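Local coordinates for protein Hsp70/Hsp90 co-chaperone CNS1 (Saccharomyces cerevisiae, PDB 6HFM) that acts as a co-chaperone of Hsp90 and Hsp70, stimulating the ATPase activity of the Hsp70 SSA1 and serving a subset of Hsp90 functions, at residues S154-K158 / Q159-E163; T71-Q74 / E75-L79. All blocks are in the same frame, centred on the assembly; numbering follows the deposited sequence.

Contact 1. Residues S154-K158 / Q159-E163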
ATOM      1  N   SER A 154       9.198  -8.332  14.566  1.00 23.81           N
ATOM      2  CA  SER A 154       9.004  -9.022  15.846  1.00 25.55           C
ATOM      3  C   SER A 154       7.867  -8.431  16.692  1.00 26.90           C
ATOM      4  O   SER A 154       7.176  -9.172  17.398  1.00 30.56           O
ATOM      5  CB  SER A 154      10.304  -9.015  16.657  1.00 27.52           C
ATOM      6  OG  SER A 154      10.171  -9.798  17.827  1.00 33.78           O
ATOM      7  N   LYS A 155       7.683  -7.110  16.613  1.00 26.23           N
ATOM      8  CA  LYS A 155       6.643  -6.394  17.361  1.00 28.90           C
ATOM      9  C   LYS A 155       5.264  -6.393  16.679  1.00 26.34           C
ATOM     10  O   LYS A 155       4.269  -6.077  17.328  1.00 26.19           O
ATOM     11  CB  LYS A 155       7.056  -4.934  17.595  1.00 33.81           C
ATOM     12  CG  LYS A 155       8.389  -4.715  18.292  1.00 39.78           C
ATOM     13  CD  LYS A 155       8.338  -4.958  19.786  1.00 44.85           C
ATOM     14  CE  LYS A 155       9.494  -4.247  20.475  1.00 49.75           C
ATOM     15  NZ  LYS A 155       9.730  -4.760  21.850  1.00 53.41           N
ATOM     16  N   TRP A 156       5.207  -6.712  15.381  1.00 24.28           N
ATOM     17  CA  TRP A 156       3.943  -6.726  14.626  1.00 22.59           C
ATOM     18  C   TRP A 156       2.938  -7.668  15.284  1.00 22.96           C
ATOM     19  O   TRP A 156       3.252  -8.829  15.546  1.00 23.11           O
ATOM     20  CB  TRP A 156       4.194  -7.154  13.173  1.00 21.65           C
ATOM     21  CG  TRP A 156       2.951  -7.248  12.324  1.00 20.83           C
ATOM     22  CD1 TRP A 156       2.235  -8.373  12.038  1.00 20.96           C
ATOM     23  CD2 TRP A 156       2.294  -6.171  11.646  1.00 19.28           C
ATOM     24  NE1 TRP A 156       1.167  -8.066  11.229  1.00 20.13           N
ATOM     25  CE2 TRP A 156       1.186  -6.723  10.961  1.00 19.54           C
ATOM     26  CE3 TRP A 156       2.541  -4.796  11.535  1.00 20.82           C
ATOM     27  CZ2 TRP A 156       0.315  -5.942  10.188  1.00 19.15           C
ATOM     28  CZ3 TRP A 156       1.673  -4.019  10.760  1.00 20.62           C
ATOM     29  CH2 TRP A 156       0.576  -4.599  10.101  1.00 20.06           C
ATOM     30  N   ASP A 157       1.739  -7.148  15.545  1.00 23.07           N
ATOM     31  CA  ASP A 157       0.691  -7.878  16.253  1.00 24.81           C
ATOM     32  C   ASP A 157      -0.408  -8.256  15.261  1.00 23.64           C
ATOM     33  O   ASP A 157      -1.210  -7.412  14.846  1.00 24.52           O
ATOM     34  CB  ASP A 157       0.147  -7.004  17.387  1.00 27.07           C
ATOM     35  CG  ASP A 157      -0.766  -7.758  18.347  1.00 28.85           C
ATOM     36  OD1 ASP A 157      -1.449  -8.719  17.939  1.00 29.50           O
ATOM     37  OD2 ASP A 157      -0.841  -7.357  19.525  1.00 35.64           O
ATOM     38  N   LYS A 158      -0.426  -9.529  14.883  1.00 22.89           N
ATOM     39  CA  LYS A 158      -1.380 -10.053  13.909  1.00 23.77           C
ATOM     40  C   LYS A 158      -2.821  -9.911  14.400  1.00 23.16           C
ATOM     41  O   LYS A 158      -3.695  -9.526  13.627  1.00 23.94           O
ATOM     42  CB  LYS A 158      -1.052 -11.515  13.599  1.00 24.23           C
ATOM     43  CG  LYS A 158      -1.962 -12.198  12.591  1.00 24.22           C
ATOM     44  CD  LYS A 158      -1.377 -13.519  12.110  1.00 25.41           C
ATOM     45  CE  LYS A 158      -1.173 -14.520  13.245  1.00 27.56           C
ATOM     46  NZ  LYS A 158      -0.569 -15.791  12.768  1.00 28.42           N
ATOM     47  N   GLN A 159      -3.060 -10.217  15.676  1.00 24.50           N
ATOM     48  CA  GLN A 159      -4.390 -10.053  16.283  1.00 27.36           C
ATOM     49  C   GLN A 159      -4.879  -8.598  16.210  1.00 25.41           C
ATOM     50  O   GLN A 159      -6.029  -8.349  15.845  1.00 25.59           O
ATOM     51  CB  GLN A 159      -4.386 -10.549  17.739  1.00 31.44           C
ATOM     52  CG  GLN A 159      -5.766 -10.596  18.387  1.00 37.60           C
ATOM     53  CD  GLN A 159      -5.747 -11.200  19.781  1.00 46.21           C
ATOM     54  OE1 GLN A 159      -6.503 -12.124  20.074  1.00 51.19           O
ATOM     55  NE2 GLN A 159      -4.884 -10.680  20.647  1.00 49.68           N
ATOM     56  N   LYS A 160      -3.994  -7.657  16.537  1.00 25.10           N
ATOM     57  CA  LYS A 160      -4.278  -6.216  16.459  1.00 27.13           C
ATOM     58  C   LYS A 160      -4.599  -5.794  15.018  1.00 25.77           C
ATOM     59  O   LYS A 160      -5.495  -4.983  14.784  1.00 26.58           O
ATOM     60  CB  LYS A 160      -3.085  -5.407  16.978  1.00 33.13           C
ATOM     61  CG  LYS A 160      -3.400  -3.987  17.412  1.00 42.97           C
ATOM     62  CD  LYS A 160      -2.118  -3.225  17.726  1.00 52.34           C
ATOM     63  CE  LYS A 160      -2.390  -1.863  18.349  1.00 63.29           C
ATOM     64  NZ  LYS A 160      -2.678  -1.945  19.810  1.00 72.67           N
ATOM     65  N   ALA A 161      -3.860  -6.346  14.058  1.00 23.76           N
ATOM     66  CA  ALA A 161      -4.120  -6.074  12.644  1.00 21.84           C
ATOM     67  C   ALA A 161      -5.503  -6.559  12.216  1.00 21.99           C
ATOM     68  O   ALA A 161      -6.257  -5.815  11.583  1.00 22.19           O
ATOM     69  CB  ALA A 161      -3.040  -6.694  11.767  1.00 20.73           C
ATOM     70  N   LEU A 162      -5.856  -7.782  12.606  1.00 22.10           N
ATOM     71  CA  LEU A 162      -7.162  -8.344  12.254  1.00 23.02           C
ATOM     72  C   LEU A 162      -8.315  -7.587  12.934  1.00 23.31           C
ATOM     73  O   LEU A 162      -9.403  -7.469  12.360  1.00 24.46           O
ATOM     74  CB  LEU A 162      -7.210  -9.840  12.576  1.00 23.97           C
ATOM     75  CG  LEU A 162      -6.235 -10.719  11.776  1.00 24.62           C
ATOM     76  CD1 LEU A 162      -6.222 -12.131  12.343  1.00 25.93           C
ATOM     77  CD2 LEU A 162      -6.552 -10.743  10.286  1.00 24.73           C
ATOM     78  N   GLU A 163      -8.054  -7.040  14.121  1.00 24.18           N
ATOM     79  CA  GLU A 163      -9.045  -6.242  14.860  1.00 26.53           C
ATOM     80  C   GLU A 163      -9.346  -4.868  14.230  1.00 26.22           C
ATOM     81  O   GLU A 163     -10.370  -4.264  14.546  1.00 27.48           O
ATOM     82  CB  GLU A 163      -8.622  -6.088  16.327  1.00 29.94           C
ATOM     83  CG  GLU A 163      -8.864  -7.353  17.139  1.00 33.91           C
ATOM     84  CD  GLU A 163      -8.204  -7.351  18.510  1.00 39.58           C
ATOM     85  OE1 GLU A 163      -7.510  -6.371  18.868  1.00 40.99           O
ATOM     86  OE2 GLU A 163      -8.383  -8.352  19.237  1.00 44.50           O
TER

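Contact 2. Residues T71-Q74 / E75-L79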
ATOM      1  N   THR A  71       2.916   1.414 -11.590  1.00 20.57           N
ATOM      2  CA  THR A  71       4.026   1.930 -10.783  1.00 22.15           C
ATOM      3  C   THR A  71       4.727   0.775 -10.057  1.00 21.82           C
ATOM      4  O   THR A  71       4.057  -0.114  -9.514  1.00 20.80           O
ATOM      5  CB  THR A  71       3.515   2.934  -9.728  1.00 23.26           C
ATOM      6  OG1 THR A  71       2.691   3.925 -10.349  1.00 25.51           O
ATOM      7  CG2 THR A  71       4.669   3.640  -9.025  1.00 23.26           C
ATOM      8  N   THR A  72       6.060   0.780 -10.047  1.00 22.14           N
ATOM      9  CA  THR A  72       6.813  -0.198  -9.259  1.00 22.31           C
ATOM     10  C   THR A  72       6.971   0.271  -7.818  1.00 21.56           C
ATOM     11  O   THR A  72       6.848   1.457  -7.515  1.00 21.33           O
ATOM     12  CB  THR A  72       8.217  -0.492  -9.823  1.00 23.36           C
ATOM     13  OG1 THR A  72       9.019   0.696  -9.782  1.00 24.99           O
ATOM     14  CG2 THR A  72       8.122  -1.032 -11.253  1.00 24.51           C
ATOM     15  N   VAL A  73       7.267  -0.683  -6.944  1.00 20.08           N
ATOM     16  CA  VAL A  73       7.534  -0.380  -5.538  1.00 20.42           C
ATOM     17  C   VAL A  73       8.691   0.631  -5.446  1.00 21.94           C
ATOM     18  O   VAL A  73       8.580   1.641  -4.741  1.00 21.24           O
ATOM     19  CB  VAL A  73       7.827  -1.671  -4.741  1.00 21.06           C
ATOM     20  CG1 VAL A  73       8.365  -1.354  -3.347  1.00 21.87           C
ATOM     21  CG2 VAL A  73       6.575  -2.540  -4.658  1.00 21.37           C
ATOM     22  N   GLN A  74       9.769   0.370  -6.189  1.00 23.40           N
ATOM     23  CA  GLN A  74      10.918   1.291  -6.273  1.00 26.45           C
ATOM     24  C   GLN A  74      10.517   2.713  -6.667  1.00 25.42           C
ATOM     25  O   GLN A  74      10.980   3.678  -6.064  1.00 25.45           O
ATOM     26  CB  GLN A  74      11.959   0.769  -7.279  1.00 29.79           C
ATOM     27  CG  GLN A  74      13.240   1.594  -7.390  1.00 33.84           C
ATOM     28  CD  GLN A  74      14.099   1.506  -6.144  1.00 36.81           C
ATOM     29  OE1 GLN A  74      14.468   0.416  -5.710  1.00 35.96           O
ATOM     30  NE2 GLN A  74      14.430   2.657  -5.565  1.00 41.71           N
ATOM     31  N   GLU A  75       9.677   2.832  -7.693  1.00 24.87           N
ATOM     32  CA  GLU A  75       9.232   4.144  -8.176  1.00 25.63           C
ATOM     33  C   GLU A  75       8.461   4.924  -7.103  1.00 24.83           C
ATOM     34  O   GLU A  75       8.658   6.127  -6.955  1.00 25.66           O
ATOM     35  CB  GLU A  75       8.407   4.009  -9.468  1.00 27.17           C
ATOM     36  CG  GLU A  75       9.262   3.805 -10.717  1.00 27.09           C
ATOM     37  CD  GLU A  75       8.470   3.371 -11.953  1.00 23.09           C
ATOM     38  OE1 GLU A  75       7.331   2.966 -11.838  1.00 25.95           O
ATOM     39  OE2 GLU A  75       9.072   3.427 -13.051  1.00 34.68           O
ATOM     40  N   LEU A  76       7.615   4.235  -6.330  1.00 22.75           N
ATOM     41  CA  LEU A  76       6.877   4.899  -5.252  1.00 22.79           C
ATOM     42  C   LEU A  76       7.809   5.293  -4.099  1.00 22.89           C
ATOM     43  O   LEU A  76       7.671   6.386  -3.546  1.00 23.30           O
ATOM     44  CB  LEU A  76       5.712   4.036  -4.739  1.00 22.62           C
ATOM     45  CG  LEU A  76       4.773   4.694  -3.714  1.00 23.86           C
ATOM     46  CD1 LEU A  76       4.152   5.983  -4.242  1.00 23.72           C
ATOM     47  CD2 LEU A  76       3.680   3.723  -3.299  1.00 23.68           C
ATOM     48  N   VAL A  77       8.754   4.415  -3.750  1.00 22.88           N
ATOM     49  CA  VAL A  77       9.766   4.736  -2.724  1.00 23.48           C
ATOM     50  C   VAL A  77      10.594   5.957  -3.142  1.00 25.93           C
ATOM     51  O   VAL A  77      10.791   6.880  -2.347  1.00 25.14           O
ATOM     52  CB  VAL A  77      10.697   3.536  -2.434  1.00 22.74           C
ATOM     53  CG1 VAL A  77      11.898   3.944  -1.578  1.00 23.33           C
ATOM     54  CG2 VAL A  77       9.928   2.428  -1.731  1.00 23.09           C
ATOM     55  N   ASP A  78      11.060   5.959  -4.390  1.00 27.78           N
ATOM     56  CA  ASP A  78      11.813   7.098  -4.934  1.00 29.79           C
ATOM     57  C   ASP A  78      11.019   8.401  -4.825  1.00 29.60           C
ATOM     58  O   ASP A  78      11.576   9.423  -4.450  1.00 31.47           O
ATOM     59  CB  ASP A  78      12.233   6.855  -6.399  1.00 32.61           C
ATOM     60  CG  ASP A  78      13.332   5.793  -6.545  1.00 36.06           C
ATOM     61  OD1 ASP A  78      14.036   5.487  -5.557  1.00 39.40           O
ATOM     62  OD2 ASP A  78      13.500   5.256  -7.665  1.00 38.49           O
ATOM     63  N   LEU A  79       9.721   8.353  -5.121  1.00 29.03           N
ATOM     64  CA  LEU A  79       8.852   9.533  -5.033  1.00 31.79           C
ATOM     65  C   LEU A  79       8.743  10.095  -3.616  1.00 29.49           C
ATOM     66  O   LEU A  79       8.981  11.276  -3.399  1.00 31.94           O
ATOM     67  CB  LEU A  79       7.446   9.217  -5.564  1.00 34.64           C
ATOM     68  CG  LEU A  79       6.418  10.361  -5.588  1.00 39.33           C
ATOM     69  CD1 LEU A  79       6.812  11.437  -6.592  1.00 42.43           C
ATOM     70  CD2 LEU A  79       5.028   9.827  -5.900  1.00 41.47           C
TER

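Contact 1. Residues S154-K158 / Q159-E163
Asp157 and Lys160 lie where the chain, after leaving the helix 146-155, turns into the short helix 158-163, and their CA atoms are 5.2 Å apart across the first turn. The motif is a helix N-cap: Asp157 stands just before the helix, and its carboxylate takes the place of the backbone carbonyl that the first turn lacks. Lys160 N donates to Asp157 OD1 over 3.1 Å in a nearly straight bond (166° at the hydrogen). The donor N lies above the carboxylate plane, 69° out of it, so the flat group presents its face to the amide. With CG anti to the backbone N (chi1 -169°), the acid swings forward beside its own carbonyl carbon, which brings OD1 over the start of the helix. There the negative charge would probably also interact favourably with the helix dipole. The two side chains cross at about a right angle, Lys160 CB packing 3.6 Å from Asp157 CG, while the ammonium end leads away; Lys160 NZ remains 5.7 Å from Asp157 OD2, too far for a salt bridge. Behind the cap the regular backbone ladder begins, Ala161 N donating to Asp157 O and Leu162 N to Lys158 O, each over 3.0 Å. Leu162 folds its branch point back over the latter acceptor, its CG 3.4 Å from Lys158 O. Trp156, just ahead of the cap, ties the turn to the body of the fold: its NE1 bonds to Gly110 O, its ring meets Tyr142 edge-to-face, and both it and Ala161 touch Glu106 of strand 101-106. The link from this anchored indole to the new helix is an apolar one, Trp156 CZ2 resting 3.8 Å from the methyl CB of Ala161.

Contact 2. Residues T71-Q74 / E75-L79
A capping box opens the helix 73-82 of the C-terminal wheel domain of Cns1, with Thr72 at the N-cap and Glu75 three residues on, each side chain accepting from the other's backbone. Glu75 N donates to Thr72 OG1 over 3.1 Å, a bond made possible by the hydroxyl sitting between the backbone N and the carbonyl carbon (chi1 63°). In return Thr72 N sends an almost straight bond (172°) to Glu75 OE1, which it meets from above the carboxylate plane. The Glu75 chain reaches back across Thr72, and Thr71 CG2 lies against Glu75 CB at 3.8 Å. Within the same first turns, Gln74 and Asp78, four residues apart, add a side-chain bond alongside the backbone bond from Asp78 N to Gln74 O. A bend at chi2 carries the Gln74 amide to Asp78, where the acceptor lies almost in the amide plane. A leucine in place of Gln74 would probably leave Asp78 OD1 without this side-chain donor and its carboxylate freer to turn. On the inner face Val73 and Val77 pack on Val103 of strand 101-106, while Val73 and Leu76 touch Phe121 of helix 121-126. The amide and carboxylate planes of the outer bridge stand 44° apart, with Gln74 NE2 2.9 Å from Asp78 OD1.

Contacts 1 and 2 show two solutions to one problem, the start of a helix, on opposite sides of the centre of the chain. Their own centres are 26 Å apart and their nearest atoms about 16 Å, so neither touches the other. Strand 101-106 is a neighbour of both: 71-79 packs on it through Val101 and Val103, whereas 154-163 meets Glu106. Their settings differ, since contact 2 is partly buried and contact 1 belongs to the surface. The magnesium ion, bound at Asn17 and Leu125, involves no residue of either contact, although Leu125 belongs to helix 121-126, against which contact 2 packs.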